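Local coordinates for uncharacterized protein (Streptococcus pneumoniae, PDB 3LFT) that binds L-tryptophan in the cleft between its two lobes and probably serves as the substrate-binding component of an ABC transporter, at residues P85-A90 with V248-G253; T111-H116 with G244-Q249. All blocks are in the same frame, centred on the assembly; numbering follows the deposited sequence.

Interaction 1: residues P85-A90 with V248-G253. With TRP (tryptophan), chain C.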
ATOM      1  N   PRO A  85      12.656 -18.589   3.461  1.00  4.70           N
ATOM      2  CA  PRO A  85      11.373 -18.040   2.983  1.00  4.62           C
ATOM      3  C   PRO A  85      11.162 -16.568   3.332  1.00  4.94           C
ATOM      4  O   PRO A  85      11.408 -16.137   4.472  1.00  5.33           O
ATOM      5  CB  PRO A  85      10.334 -18.904   3.694  1.00  4.96           C
ATOM      6  CG  PRO A  85      11.030 -20.204   3.961  1.00  5.07           C
ATOM      7  CD  PRO A  85      12.457 -19.805   4.276  1.00  5.59           C
ATOM      8  N   VAL A  86      10.701 -15.813   2.341  1.00  4.62           N
ATOM      9  CA  VAL A  86      10.361 -14.410   2.480  1.00  4.83           C
ATOM     10  C   VAL A  86       8.870 -14.264   2.167  1.00  4.69           C
ATOM     11  O   VAL A  86       8.411 -14.636   1.093  1.00  5.56           O
ATOM     12  CB  VAL A  86      11.177 -13.552   1.513  1.00  4.58           C
ATOM     13  CG1 VAL A  86      10.739 -12.078   1.582  1.00  6.36           C
ATOM     14  CG2 VAL A  86      12.687 -13.691   1.803  1.00  5.31           C
ATOM     15  N   ILE A  87       8.126 -13.735   3.131  1.00  4.77           N
ATOM     16  CA  ILE A  87       6.693 -13.559   2.958  1.00  5.18           C
ATOM     17  C   ILE A  87       6.392 -12.082   2.735  1.00  5.21           C
ATOM     18  O   ILE A  87       6.706 -11.241   3.588  1.00  6.08           O
ATOM     19  CB  ILE A  87       5.906 -14.068   4.194  1.00  5.25           C
ATOM     20  CG1 ILE A  87       6.319 -15.492   4.591  1.00  6.24           C
ATOM     21  CG2 ILE A  87       4.402 -13.990   3.933  1.00  6.68           C
ATOM     22  CD1 ILE A  87       6.284 -16.565   3.496  1.00  7.46           C
HETATM   23  N   MSE A  88       5.794 -11.776   1.588  1.00  5.41           N
HETATM   24  CA  MSE A  88       5.354 -10.437   1.269  1.00  4.81           C
HETATM   25  C   MSE A  88       4.069 -10.100   2.019  1.00  4.59           C
HETATM   26  O   MSE A  88       3.095 -10.861   1.956  1.00  5.85           O
HETATM   27  CB  MSE A  88       5.034 -10.339  -0.222  1.00  5.62           C
HETATM   28  CG  MSE A  88       6.201 -10.680  -1.166  1.00  6.61           C
HETATM   29 SE   MSE A  88       5.699 -10.566  -3.051  1.00 11.42          SE
HETATM   30  CE  MSE A  88       4.253 -11.855  -3.100  1.00 10.09           C
ATOM     31  N   ALA A  89       4.078  -8.967   2.735  1.00  4.98           N
ATOM     32  CA  ALA A  89       2.846  -8.461   3.350  1.00  5.39           C
ATOM     33  C   ALA A  89       2.430  -7.173   2.648  1.00  5.13           C
ATOM     34  O   ALA A  89       2.965  -6.080   2.948  1.00  5.77           O
ATOM     35  CB  ALA A  89       3.061  -8.218   4.822  1.00  6.03           C
ATOM     36  N   ALA A  90       1.476  -7.317   1.728  1.00  5.17           N
ATOM     37  CA  ALA A  90       0.913  -6.197   0.965  1.00  5.37           C
ATOM     38  C   ALA A  90       1.918  -5.562   0.004  1.00  5.38           C
ATOM     39  O   ALA A  90       2.303  -4.394   0.136  1.00  6.18           O
ATOM     40  CB  ALA A  90       0.273  -5.149   1.900  1.00  5.28           C
ATOM     41  N   VAL A 248       1.860 -19.067   8.542  1.00  5.14           N
ATOM     42  CA  VAL A 248       1.641 -20.355   9.182  1.00  5.58           C
ATOM     43  C   VAL A 248       1.759 -21.484   8.167  1.00  5.99           C
ATOM     44  O   VAL A 248       2.366 -22.526   8.462  1.00  5.35           O
ATOM     45  CB  VAL A 248       0.285 -20.374   9.906  1.00  5.58           C
ATOM     46  CG1 VAL A 248      -0.082 -21.780  10.376  1.00  6.89           C
ATOM     47  CG2 VAL A 248       0.332 -19.402  11.091  1.00  6.33           C
ATOM     48  N   GLN A 249       1.183 -21.303   6.975  1.00  5.65           N
ATOM     49  CA  GLN A 249       1.296 -22.333   5.948  1.00  5.63           C
ATOM     50  C   GLN A 249       2.767 -22.677   5.673  1.00  5.11           C
ATOM     51  O   GLN A 249       3.116 -23.860   5.494  1.00  5.10           O
ATOM     52  CB  GLN A 249       0.672 -21.851   4.646  1.00  6.65           C
ATOM     53  CG  GLN A 249      -0.792 -21.991   4.463  1.00 10.24           C
ATOM     54  CD  GLN A 249      -1.129 -21.632   3.027  1.00 14.06           C
ATOM     55  OE1 GLN A 249      -1.043 -22.467   2.106  1.00 15.45           O
ATOM     56  NE2 GLN A 249      -1.441 -20.374   2.816  1.00 12.58           N
ATOM     57  N   VAL A 250       3.618 -21.655   5.607  1.00  5.19           N
ATOM     58  CA  VAL A 250       5.031 -21.849   5.321  1.00  5.54           C
ATOM     59  C   VAL A 250       5.756 -22.457   6.517  1.00  5.74           C
ATOM     60  O   VAL A 250       6.558 -23.375   6.342  1.00  5.96           O
ATOM     61  CB  VAL A 250       5.698 -20.561   4.757  1.00  5.73           C
ATOM     62  CG1 VAL A 250       7.211 -20.771   4.574  1.00  6.11           C
ATOM     63  CG2 VAL A 250       5.049 -20.173   3.425  1.00  7.08           C
ATOM     64  N   LEU A 251       5.434 -22.021   7.741  1.00  5.24           N
ATOM     65  CA  LEU A 251       6.016 -22.662   8.926  1.00  5.56           C
ATOM     66  C   LEU A 251       5.725 -24.154   8.915  1.00  5.73           C
ATOM     67  O   LEU A 251       6.595 -24.962   9.287  1.00  6.22           O
ATOM     68  CB  LEU A 251       5.506 -22.024  10.219  1.00  5.56           C
ATOM     69  CG  LEU A 251       5.964 -20.595  10.473  1.00  4.98           C
ATOM     70  CD1 LEU A 251       5.234 -20.013  11.669  1.00  7.22           C
ATOM     71  CD2 LEU A 251       7.477 -20.510  10.652  1.00  6.57           C
ATOM     72  N   LYS A 252       4.505 -24.498   8.484  1.00  4.88           N
ATOM     73  CA  LYS A 252       4.033 -25.888   8.431  1.00  4.96           C
ATOM     74  C   LYS A 252       4.525 -26.645   7.205  1.00  5.20           C
ATOM     75  O   LYS A 252       4.192 -27.824   7.025  1.00  7.19           O
ATOM     76  CB  LYS A 252       2.506 -25.957   8.533  1.00  6.19           C
ATOM     77  CG  LYS A 252       1.980 -25.506   9.874  1.00  7.58           C
ATOM     78  CD  LYS A 252       0.465 -25.648   9.947  1.00 12.81           C
ATOM     79  CE  LYS A 252      -0.040 -25.329  11.362  1.00 16.77           C
ATOM     80  NZ  LYS A 252       0.572 -26.204  12.407  1.00 20.22           N
ATOM     81  N   GLY A 253       5.347 -25.994   6.383  1.00  5.31           N
ATOM     82  CA  GLY A 253       6.042 -26.717   5.307  1.00  5.29           C
ATOM     83  C   GLY A 253       5.751 -26.319   3.874  1.00  4.58           C
ATOM     84  O   GLY A 253       6.360 -26.868   2.944  1.00  5.16           O
TER
HETATM   85  N   TRP C   1       1.148  -2.100  -1.086  1.00  8.29           N
HETATM   86  CA  TRP C   1       2.239  -1.163  -0.688  1.00  8.97           C
HETATM   87  C   TRP C   1       3.533  -1.599  -1.295  1.00  8.94           C
HETATM   88  O   TRP C   1       4.604  -1.215  -0.816  1.00  8.77           O
HETATM   89  CB  TRP C   1       2.325  -1.088   0.845  1.00  8.71           C
HETATM   90  CG  TRP C   1       1.043  -0.571   1.448  1.00  7.83           C
HETATM   91  CD1 TRP C   1       0.018  -1.310   2.037  1.00  8.47           C
HETATM   92  CD2 TRP C   1       0.614   0.831   1.494  1.00  8.23           C
HETATM   93  NE1 TRP C   1      -0.987  -0.464   2.442  1.00  8.55           N
HETATM   94  CE2 TRP C   1      -0.703   0.803   2.136  1.00  8.59           C
HETATM   95  CE3 TRP C   1       1.188   1.997   1.043  1.00  8.21           C
HETATM   96  CZ2 TRP C   1      -1.370   2.002   2.308  1.00  8.72           C
HETATM   97  CZ3 TRP C   1       0.486   3.185   1.226  1.00  9.20           C
HETATM   98  CH2 TRP C   1      -0.773   3.171   1.859  1.00  8.94           C
HETATM   99  OXT TRP C   1       3.516  -2.349  -2.281  1.00  8.45           O

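Interaction 2: residues T111-H116 with G244-Q249. With TRP (tryptophan), chain C.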
ATOM      1  N   THR A 111       6.888 -15.638  -1.433  1.00  5.46           N
ATOM      2  CA  THR A 111       5.446 -15.669  -1.747  1.00  5.52           C
ATOM      3  C   THR A 111       4.758 -14.667  -0.835  1.00  5.79           C
ATOM      4  O   THR A 111       5.443 -13.963  -0.094  1.00  6.60           O
ATOM      5  CB  THR A 111       4.873 -17.098  -1.630  1.00  5.48           C
ATOM      6  OG1 THR A 111       3.530 -17.068  -2.120  1.00  6.33           O
ATOM      7  CG2 THR A 111       4.880 -17.606  -0.213  1.00  7.27           C
ATOM      8  N   GLY A 112       3.430 -14.594  -0.892  1.00  5.99           N
ATOM      9  CA  GLY A 112       2.708 -13.759   0.090  1.00  6.09           C
ATOM     10  C   GLY A 112       1.469 -13.106  -0.460  1.00  5.75           C
ATOM     11  O   GLY A 112       0.812 -13.651  -1.341  1.00  6.18           O
ATOM     12  N   VAL A 113       1.185 -11.909   0.069  1.00  6.03           N
ATOM     13  CA  VAL A 113      -0.085 -11.205  -0.152  1.00  6.36           C
ATOM     14  C   VAL A 113       0.158  -9.903  -0.903  1.00  6.02           C
ATOM     15  O   VAL A 113       1.069  -9.141  -0.564  1.00  6.04           O
ATOM     16  CB  VAL A 113      -0.750 -10.910   1.230  1.00  6.59           C
ATOM     17  CG1 VAL A 113      -1.927  -9.938   1.067  1.00  8.06           C
ATOM     18  CG2 VAL A 113      -1.210 -12.219   1.872  1.00  6.92           C
ATOM     19  N   SER A 114      -0.697  -9.670  -1.904  1.00  5.74           N
ATOM     20  CA  SER A 114      -0.565  -8.520  -2.791  1.00  5.95           C
ATOM     21  C   SER A 114      -1.842  -7.698  -2.809  1.00  5.84           C
ATOM     22  O   SER A 114      -2.940  -8.270  -2.945  1.00  6.55           O
ATOM     23  CB  SER A 114      -0.273  -9.025  -4.211  1.00  6.22           C
ATOM     24  OG  SER A 114      -0.362  -7.977  -5.169  1.00  7.64           O
ATOM     25  N   ASP A 115      -1.708  -6.373  -2.635  1.00  5.67           N
ATOM     26  CA  ASP A 115      -2.834  -5.434  -2.705  1.00  5.57           C
ATOM     27  C   ASP A 115      -2.793  -4.660  -4.020  1.00  5.71           C
ATOM     28  O   ASP A 115      -2.080  -3.653  -4.165  1.00  6.65           O
ATOM     29  CB  ASP A 115      -2.818  -4.493  -1.475  1.00  6.49           C
ATOM     30  CG  ASP A 115      -1.480  -3.795  -1.232  1.00  6.78           C
ATOM     31  OD1 ASP A 115      -0.410  -4.390  -1.486  1.00  6.34           O
ATOM     32  OD2 ASP A 115      -1.505  -2.650  -0.681  1.00  6.32           O
ATOM     33  N   HIS A 116      -3.543  -5.154  -5.006  1.00  6.31           N
ATOM     34  CA  HIS A 116      -3.655  -4.515  -6.310  1.00  6.32           C
ATOM     35  C   HIS A 116      -4.538  -3.268  -6.222  1.00  6.69           C
ATOM     36  O   HIS A 116      -5.646  -3.315  -5.683  1.00  8.21           O
ATOM     37  CB  HIS A 116      -4.264  -5.516  -7.301  1.00  7.50           C
ATOM     38  CG  HIS A 116      -4.460  -4.951  -8.671  1.00  8.58           C
ATOM     39  ND1 HIS A 116      -5.680  -4.503  -9.132  1.00 11.59           N
ATOM     40  CD2 HIS A 116      -3.574  -4.730  -9.669  1.00 12.16           C
ATOM     41  CE1 HIS A 116      -5.534  -4.028 -10.359  1.00 12.49           C
ATOM     42  NE2 HIS A 116      -4.270  -4.154 -10.704  1.00 13.78           N
ATOM     43  N   GLY A 244      -0.734 -13.392   7.832  1.00  4.80           N
ATOM     44  CA  GLY A 244      -0.525 -14.284   8.989  1.00  5.25           C
ATOM     45  C   GLY A 244      -0.790 -15.736   8.652  1.00  4.74           C
ATOM     46  O   GLY A 244      -0.022 -16.639   9.032  1.00  5.79           O
ATOM     47  N   LYS A 245      -1.896 -15.985   7.972  1.00  3.97           N
ATOM     48  CA  LYS A 245      -2.212 -17.345   7.593  1.00  4.61           C
ATOM     49  C   LYS A 245      -1.220 -17.960   6.637  1.00  3.87           C
ATOM     50  O   LYS A 245      -0.916 -19.149   6.762  1.00  5.08           O
ATOM     51  CB  LYS A 245      -3.634 -17.429   7.070  1.00  4.89           C
ATOM     52  CG  LYS A 245      -4.601 -17.217   8.226  1.00  8.55           C
ATOM     53  CD  LYS A 245      -6.053 -17.242   7.830  1.00 13.83           C
ATOM     54  CE  LYS A 245      -6.920 -17.011   9.062  1.00 16.03           C
ATOM     55  NZ  LYS A 245      -6.821 -18.114  10.057  1.00 19.88           N
HETATM   56  N   MSE A 246      -0.672 -17.185   5.702  1.00  4.53           N
HETATM   57  CA  MSE A 246       0.372 -17.703   4.797  1.00  4.76           C
HETATM   58  C   MSE A 246       1.676 -17.955   5.544  1.00  5.06           C
HETATM   59  O   MSE A 246       2.358 -18.931   5.233  1.00  5.92           O
HETATM   60  CB  MSE A 246       0.599 -16.771   3.603  1.00  5.16           C
HETATM   61  CG  MSE A 246      -0.643 -16.686   2.723  1.00  5.34           C
HETATM   62 SE   MSE A 246      -0.319 -15.733   1.080  1.00  9.23          SE
HETATM   63  CE  MSE A 246       0.664 -17.121   0.146  1.00  5.08           C
ATOM     64  N   ILE A 247       2.007 -17.128   6.536  1.00  4.95           N
ATOM     65  CA  ILE A 247       3.187 -17.397   7.348  1.00  5.15           C
ATOM     66  C   ILE A 247       3.036 -18.776   7.991  1.00  5.62           C
ATOM     67  O   ILE A 247       3.986 -19.563   7.992  1.00  5.59           O
ATOM     68  CB  ILE A 247       3.330 -16.323   8.432  1.00  4.69           C
ATOM     69  CG1 ILE A 247       3.738 -14.988   7.801  1.00  5.58           C
ATOM     70  CG2 ILE A 247       4.362 -16.741   9.467  1.00  5.19           C
ATOM     71  CD1 ILE A 247       3.560 -13.799   8.753  1.00  5.89           C
ATOM     72  N   VAL A 248       1.860 -19.067   8.542  1.00  5.14           N
ATOM     73  CA  VAL A 248       1.641 -20.355   9.182  1.00  5.58           C
ATOM     74  C   VAL A 248       1.759 -21.484   8.167  1.00  5.99           C
ATOM     75  O   VAL A 248       2.366 -22.526   8.462  1.00  5.35           O
ATOM     76  CB  VAL A 248       0.285 -20.374   9.906  1.00  5.58           C
ATOM     77  CG1 VAL A 248      -0.082 -21.780  10.376  1.00  6.89           C
ATOM     78  CG2 VAL A 248       0.332 -19.402  11.091  1.00  6.33           C
ATOM     79  N   GLN A 249       1.183 -21.303   6.975  1.00  5.65           N
ATOM     80  CA  GLN A 249       1.296 -22.333   5.948  1.00  5.63           C
ATOM     81  C   GLN A 249       2.767 -22.677   5.673  1.00  5.11           C
ATOM     82  O   GLN A 249       3.116 -23.860   5.494  1.00  5.10           O
ATOM     83  CB  GLN A 249       0.672 -21.851   4.646  1.00  6.65           C
ATOM     84  CG  GLN A 249      -0.792 -21.991   4.463  1.00 10.24           C
ATOM     85  CD  GLN A 249      -1.129 -21.632   3.027  1.00 14.06           C
ATOM     86  OE1 GLN A 249      -1.043 -22.467   2.106  1.00 15.45           O
ATOM     87  NE2 GLN A 249      -1.441 -20.374   2.816  1.00 12.58           N
TER
HETATM   88  N   TRP C   1       1.148  -2.100  -1.086  1.00  8.29           N
HETATM   89  CA  TRP C   1       2.239  -1.163  -0.688  1.00  8.97           C
HETATM   90  C   TRP C   1       3.533  -1.599  -1.295  1.00  8.94           C
HETATM   91  O   TRP C   1       4.604  -1.215  -0.816  1.00  8.77           O
HETATM   92  CB  TRP C   1       2.325  -1.088   0.845  1.00  8.71           C
HETATM   93  CG  TRP C   1       1.043  -0.571   1.448  1.00  7.83           C
HETATM   94  CD1 TRP C   1       0.018  -1.310   2.037  1.00  8.47           C
HETATM   95  CD2 TRP C   1       0.614   0.831   1.494  1.00  8.23           C
HETATM   96  NE1 TRP C   1      -0.987  -0.464   2.442  1.00  8.55           N
HETATM   97  CE2 TRP C   1      -0.703   0.803   2.136  1.00  8.59           C
HETATM   98  CE3 TRP C   1       1.188   1.997   1.043  1.00  8.21           C
HETATM   99  CZ2 TRP C   1      -1.370   2.002   2.308  1.00  8.72           C
HETATM  100  CZ3 TRP C   1       0.486   3.185   1.226  1.00  9.20           C
HETATM  101  CH2 TRP C   1      -0.773   3.171   1.859  1.00  8.94           C
HETATM  102  OXT TRP C   1       3.516  -2.349  -2.281  1.00  8.45           O

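Interaction 1: residues P85-A90 with V248-G253
With CG1 trans to its own backbone N (chi1 175°), V250 spreads its two methyls over different residues of 85-90: CG1 goes to P85, while CG2, lying beside the backbone N, goes to I87. On the strand, both chi1 (-51°) and chi2 (-53°) of I87 are bent, which swings CD1 out to the V250 side chain. The end methyls then meet tip to tip, I87 CD1 standing 3.8 Å from V250 CG2. P85 approaches differently, crossing V250 at a slant and offering the flank of its ring: its CB lies 3.7 Å from V250 CG1, and its CG is only slightly farther from the same methyl. The contact is wholly apolar and small, burying 106 Å² in all. It joins the start of strand 86-89, in the parallel sheet of one lobe of a periplasmic-binding-protein fold, to the last turn of helix 236-251, which packs on that sheet; L65 of the adjoining strand also touches V250, and I247, one turn back, continues the cover over I87. Just beyond V250 the helix stops in a Schellman motif, with G253 N bonded to V250 O and G253 at positive phi. At its other end the strand runs into the ligand site, where A90 O accepts a 2.8 Å hydrogen bond from N of the bound tryptophan and A90 CB rests near the indole CD1.

Interaction 2: residues T111-H116 with G244-Q249
M246 meets three consecutive residues of strand 110-115, T111, G112 and V113, and carries nearly all of the contact from the helix side. Ahead of it in 244-249, G244 and K245 supply the carbonyls that accept bonds from V248 N and Q249 N, and K245 turns its ammonium group to E29 and E30 in salt bridges. The selenomethionine M246 then reaches for the sheet: its chain is extended at chi2 and bends at chi3 (76°), bringing SE over the G112 peptide and CE back toward T111. M246 SE lies 3.4 Å from G112 O and almost as close to G112 C, a van der Waals approach to the peptide at a residue that has no side chain. V113 crosses the selenomethionine obliquely, its CG2 3.7 Å from M246 SE. On the other flank M246 CE comes within 3.7 Å of T111 OG1, a hydroxyl whose hydrogen bond is made to T259 O. Following M246, I247 and V248 turn to helix 14-29, where I247 packs on I23 and L27 and V248 on L27. Strand and helix segments run nearly antiparallel, at 166°, with their axes 8.4 Å apart. At the far end of the strand D115 OD2 takes a 2.7 Å hydrogen bond from the amino N of the bound tryptophan. A helix laid antiparallel over a parallel sheet, whose strand ends carry ligand-binding residues, is typical of the alpha/beta lobes of periplasmic binding proteins.

Overall arrangement
Both interactions set helix 236-251 against neighbouring strands of the six-stranded parallel sheet, and their centres lie about 6 Å apart. Interaction 2 is fully buried, whereas interaction 1 sits farther from the centre of the chain, at the end of the helix, and includes the partly exposed P85. Their chemistry differs accordingly: aliphatic groups alone meet in interaction 1, while in interaction 2 a selenium-bearing side chain lies against a backbone peptide and beside a threonine hydroxyl. Probable backbone hydrogen bonds of M88 with T111 and V113 join the two strands. These strands lead to A90 and D115, which together grip the amino group of the tryptophan.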